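Local coordinates for protein restriction endonuclease (Mycobacterium sp., PDB 4F0Q) that cleaves DNA as a cytosine-methylation-dependent restriction endonuclease that works as a tetramer, at residues 148-160 with 221-235. Residues are numbered along the deposited sequence; the frame is centred on the assembly and turned at random.
Sequences EERLLAPPLFLFR and FRWIDDRRNAALAAG
Phe157 reaches into an aromatic cluster with Phe221 and Trp223 where the short helix 222-227 packs against the start of strand 156-166, a strand of the mixed sheet in the AspBHI-like N-terminal domain, a member of the PUA clan. Flat, largely apolar rings suit this buried seam. CE2 of Phe157 lies over one face of the Phe221 ring, near its rim, with the two planes inclined at 46°. Trp223 meets the edge of the Phe157 ring, its CE3 standing 3.9 Å from Phe157 CZ. With CG anti to the backbone N (chi1 -179°), the indole extends from the helix far enough to meet Pro155 as well, whose CG lies 3.5 Å from Trp223 CZ2. Ile224 supplies a slim aliphatic branch, and its CD1 sits 3.5 Å from Phe157 CE1.

Polar contacts centre on Arg227, one helical turn beyond Trp223. Its many N-H groups suit a bend rich in backbone carbonyls. NH1 donates to Leu151 O at 3.0 Å, fairly straight (160°) and in the guanidinium plane. NH2 approaches Leu152 O from above the carbonyl plane, a more bent bond, and also serves Arg82 O, while NE is held by Ala83 O. Four backbone carbonyls thus grip this buried guanidinium and should restrict its rotation, and Pro155 CD lies over one face of it.

Farther along, Ala234 is small enough to sit close against Leu151 and Leu152, where its CB touches Leu152 CD2 at 3.7 Å, and Leu151 CD2 rests 3.9 Å from Gly235 CA.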
# COMPACT_ATOMS: atom_id res chain seq x y z
N GLU A 148 -6.54 21.08 29.43
CA GLU A 148 -6.25 22.36 30.07
C GLU A 148 -5.07 23.07 29.41
O GLU A 148 -5.05 24.29 29.30
CB GLU A 148 -5.97 22.14 31.56
CG GLU A 148 -6.11 23.39 32.40
CD GLU A 148 -7.55 23.85 32.51
OE1 GLU A 148 -8.45 22.99 32.54
OE2 GLU A 148 -7.78 25.08 32.56
N GLU A 149 -4.09 22.29 28.97
CA GLU A 149 -2.93 22.85 28.29
C GLU A 149 -3.27 23.27 26.86
O GLU A 149 -2.79 24.29 26.37
CB GLU A 149 -1.77 21.85 28.28
CG GLU A 149 -1.17 21.59 29.65
CD GLU A 149 0.04 20.68 29.59
OE1 GLU A 149 0.37 20.19 28.49
OE2 GLU A 149 0.67 20.45 30.65
N ARG A 150 -4.12 22.47 26.21
CA ARG A 150 -4.51 22.75 24.83
C ARG A 150 -5.43 23.96 24.73
O ARG A 150 -5.56 24.57 23.66
CB ARG A 150 -5.16 21.51 24.20
CG ARG A 150 -4.21 20.34 24.04
CD ARG A 150 -4.85 19.19 23.27
NE ARG A 150 -5.91 18.54 24.03
CZ ARG A 150 -5.72 17.53 24.88
NH1 ARG A 150 -4.49 17.07 25.08
NH2 ARG A 150 -6.74 17.00 25.52
N LEU A 151 -6.08 24.30 25.84
CA LEU A 151 -6.92 25.49 25.90
C LEU A 151 -6.09 26.75 25.73
O LEU A 151 -6.59 27.77 25.25
CB LEU A 151 -7.67 25.54 27.24
CG LEU A 151 -8.92 24.68 27.39
CD1 LEU A 151 -9.34 24.60 28.85
CD2 LEU A 151 -10.05 25.24 26.54
N LEU A 152 -4.82 26.67 26.11
CA LEU A 152 -3.92 27.81 26.07
C LEU A 152 -3.22 27.96 24.72
O LEU A 152 -2.69 29.02 24.40
CB LEU A 152 -2.86 27.69 27.16
CG LEU A 152 -3.37 27.60 28.60
CD1 LEU A 152 -2.23 27.32 29.56
CD2 LEU A 152 -4.08 28.89 28.97
N ALA A 153 -3.24 26.88 23.93
CA ALA A 153 -2.55 26.85 22.64
C ALA A 153 -3.05 27.93 21.68
O ALA A 153 -4.23 27.96 21.34
CB ALA A 153 -2.67 25.48 22.01
N PRO A 154 -2.14 28.81 21.23
CA PRO A 154 -2.46 29.88 20.29
C PRO A 154 -2.66 29.37 18.87
O PRO A 154 -1.76 28.76 18.31
CB PRO A 154 -1.23 30.79 20.36
CG PRO A 154 -0.12 29.88 20.76
CD PRO A 154 -0.73 28.85 21.66
N PRO A 155 -3.85 29.60 18.30
CA PRO A 155 -4.17 29.21 16.92
C PRO A 155 -3.22 29.85 15.91
O PRO A 155 -2.86 31.02 16.07
CB PRO A 155 -5.59 29.74 16.72
CG PRO A 155 -6.15 29.83 18.09
CD PRO A 155 -5.01 30.21 18.97
N LEU A 156 -2.82 29.10 14.90
CA LEU A 156 -1.96 29.64 13.85
C LEU A 156 -2.77 30.10 12.64
O LEU A 156 -3.09 29.31 11.75
CB LEU A 156 -0.90 28.61 13.42
CG LEU A 156 0.46 28.68 14.13
CD1 LEU A 156 0.33 28.39 15.62
CD2 LEU A 156 1.45 27.73 13.48
N PHE A 157 -3.10 31.39 12.63
CA PHE A 157 -3.83 31.99 11.52
C PHE A 157 -2.89 32.25 10.35
O PHE A 157 -2.01 33.11 10.43
CB PHE A 157 -4.51 33.29 11.96
CG PHE A 157 -5.82 33.08 12.65
CD1 PHE A 157 -5.90 32.32 13.81
CD2 PHE A 157 -6.98 33.65 12.15
CE1 PHE A 157 -7.11 32.13 14.45
CE2 PHE A 157 -8.19 33.46 12.78
CZ PHE A 157 -8.26 32.70 13.93
N LEU A 158 -3.08 31.51 9.27
CA LEU A 158 -2.20 31.60 8.12
C LEU A 158 -2.63 32.68 7.14
O LEU A 158 -3.82 32.83 6.85
CB LEU A 158 -2.11 30.25 7.41
CG LEU A 158 -1.67 29.08 8.29
CD1 LEU A 158 -1.64 27.78 7.51
CD2 LEU A 158 -0.31 29.36 8.91
N PHE A 159 -1.66 33.44 6.64
CA PHE A 159 -1.90 34.43 5.61
C PHE A 159 -0.80 34.35 4.56
O PHE A 159 0.33 33.98 4.87
CB PHE A 159 -1.94 35.84 6.21
CG PHE A 159 -3.07 36.06 7.17
CD1 PHE A 159 -4.31 36.47 6.73
CD2 PHE A 159 -2.88 35.86 8.53
CE1 PHE A 159 -5.35 36.68 7.61
CE2 PHE A 159 -3.92 36.06 9.42
CZ PHE A 159 -5.15 36.47 8.96
N ARG A 160 -1.13 34.68 3.31
CA ARG A 160 -0.10 34.74 2.28
C ARG A 160 -0.26 35.93 1.33
O ARG A 160 -1.35 36.19 0.83
CB ARG A 160 -0.02 33.42 1.49
CG ARG A 160 -1.31 33.02 0.79
CD ARG A 160 -1.14 31.68 0.08
NE ARG A 160 -2.40 31.17 -0.44
CZ ARG A 160 -2.53 30.01 -1.07
NH1 ARG A 160 -1.47 29.24 -1.26
NH2 ARG A 160 -3.72 29.61 -1.51
N PHE A 221 -13.91 36.00 13.85
CA PHE A 221 -12.81 36.68 14.52
C PHE A 221 -13.13 37.05 15.97
O PHE A 221 -12.26 37.55 16.69
CB PHE A 221 -12.37 37.91 13.73
CG PHE A 221 -11.01 37.76 13.11
CD1 PHE A 221 -9.86 37.89 13.87
CD2 PHE A 221 -10.89 37.49 11.76
CE1 PHE A 221 -8.61 37.74 13.30
CE2 PHE A 221 -9.64 37.35 11.17
CZ PHE A 221 -8.50 37.47 11.95
N ARG A 222 -14.36 36.80 16.39
CA ARG A 222 -14.74 37.00 17.79
C ARG A 222 -14.06 35.95 18.67
O ARG A 222 -13.95 36.12 19.88
CB ARG A 222 -16.26 36.96 17.96
CG ARG A 222 -16.98 38.12 17.29
CD ARG A 222 -18.44 38.16 17.69
NE ARG A 222 -19.17 36.98 17.23
CZ ARG A 222 -20.47 36.78 17.43
NH1 ARG A 222 -21.18 37.68 18.09
NH2 ARG A 222 -21.05 35.68 16.99
N TRP A 223 -13.62 34.86 18.04
CA TRP A 223 -12.81 33.85 18.69
C TRP A 223 -11.54 34.50 19.23
O TRP A 223 -11.17 34.33 20.40
CB TRP A 223 -12.46 32.75 17.68
CG TRP A 223 -11.64 31.61 18.22
CD1 TRP A 223 -11.48 31.26 19.53
CD2 TRP A 223 -10.88 30.68 17.45
NE1 TRP A 223 -10.66 30.16 19.62
CE2 TRP A 223 -10.28 29.78 18.36
CE3 TRP A 223 -10.64 30.51 16.09
CZ2 TRP A 223 -9.46 28.73 17.95
CZ3 TRP A 223 -9.83 29.46 15.68
CH2 TRP A 223 -9.25 28.59 16.61
N ILE A 224 -10.87 35.25 18.36
CA ILE A 224 -9.65 35.96 18.72
C ILE A 224 -9.94 37.06 19.72
O ILE A 224 -9.15 37.30 20.63
CB ILE A 224 -8.95 36.53 17.47
CG1 ILE A 224 -8.61 35.40 16.50
CG2 ILE A 224 -7.69 37.28 17.85
CD1 ILE A 224 -7.78 34.29 17.12
N ASP A 225 -11.08 37.73 19.55
CA ASP A 225 -11.51 38.76 20.50
C ASP A 225 -11.60 38.18 21.90
O ASP A 225 -11.13 38.79 22.86
CB ASP A 225 -12.88 39.32 20.10
CG ASP A 225 -12.85 40.04 18.77
OD1 ASP A 225 -11.75 40.27 18.23
OD2 ASP A 225 -13.94 40.40 18.27
N ASP A 226 -12.19 37.00 22.01
CA ASP A 226 -12.30 36.31 23.29
C ASP A 226 -10.93 35.88 23.80
O ASP A 226 -10.64 36.03 24.99
CB ASP A 226 -13.23 35.10 23.17
CG ASP A 226 -14.65 35.48 22.81
OD1 ASP A 226 -15.03 36.64 23.07
OD2 ASP A 226 -15.38 34.63 22.28
N ARG A 227 -10.10 35.34 22.92
CA ARG A 227 -8.75 34.94 23.31
C ARG A 227 -7.89 36.14 23.71
O ARG A 227 -7.00 36.01 24.56
CB ARG A 227 -8.07 34.13 22.21
CG ARG A 227 -8.60 32.71 22.07
CD ARG A 227 -7.65 31.83 21.27
NE ARG A 227 -6.31 31.78 21.86
CZ ARG A 227 -5.95 30.92 22.81
NH1 ARG A 227 -6.82 30.04 23.27
NH2 ARG A 227 -4.71 30.95 23.29
N ARG A 228 -8.16 37.29 23.11
CA ARG A 228 -7.44 38.52 23.46
C ARG A 228 -8.10 39.22 24.65
O ARG A 228 -7.56 40.19 25.19
CB ARG A 228 -7.38 39.48 22.27
CG ARG A 228 -6.53 39.00 21.11
CD ARG A 228 -6.51 40.04 20.00
NE ARG A 228 -5.77 41.23 20.38
CZ ARG A 228 -5.81 42.39 19.72
NH1 ARG A 228 -6.58 42.50 18.64
NH2 ARG A 228 -5.10 43.42 20.14
N ASN A 229 -9.26 38.72 25.05
CA ASN A 229 -10.01 39.31 26.16
C ASN A 229 -9.44 38.88 27.51
O ASN A 229 -9.48 37.70 27.86
CB ASN A 229 -11.49 38.93 26.06
CG ASN A 229 -12.39 39.90 26.80
OD1 ASN A 229 -11.98 40.53 27.78
ND2 ASN A 229 -13.62 40.04 26.32
N ALA A 230 -8.92 39.85 28.26
CA ALA A 230 -8.30 39.57 29.55
C ALA A 230 -9.33 39.23 30.62
O ALA A 230 -9.00 38.64 31.65
CB ALA A 230 -7.44 40.74 29.99
N ALA A 231 -10.58 39.59 30.36
CA ALA A 231 -11.67 39.33 31.31
C ALA A 231 -12.14 37.88 31.23
O ALA A 231 -12.80 37.39 32.14
CB ALA A 231 -12.82 40.28 31.05
N LEU A 232 -11.79 37.21 30.14
CA LEU A 232 -12.23 35.84 29.91
C LEU A 232 -11.11 34.83 30.17
O LEU A 232 -9.97 35.03 29.75
CB LEU A 232 -12.73 35.67 28.47
CG LEU A 232 -13.86 36.61 28.02
CD1 LEU A 232 -14.21 36.35 26.57
CD2 LEU A 232 -15.08 36.44 28.91
N ALA A 233 -11.45 33.75 30.87
CA ALA A 233 -10.52 32.65 31.06
C ALA A 233 -10.33 31.93 29.73
O ALA A 233 -11.13 32.09 28.82
CB ALA A 233 -11.05 31.69 32.12
N ALA A 234 -9.26 31.14 29.63
CA ALA A 234 -8.95 30.43 28.39
C ALA A 234 -10.07 29.48 27.98
O ALA A 234 -10.31 29.27 26.79
CB ALA A 234 -7.63 29.69 28.52
N GLY A 235 -10.74 28.90 28.97
CA GLY A 235 -11.84 27.99 28.71
C GLY A 235 -13.13 28.70 28.35
O GLY A 235 -14.11 28.06 27.98
O HOH W 1 -9.22 27.79 31.24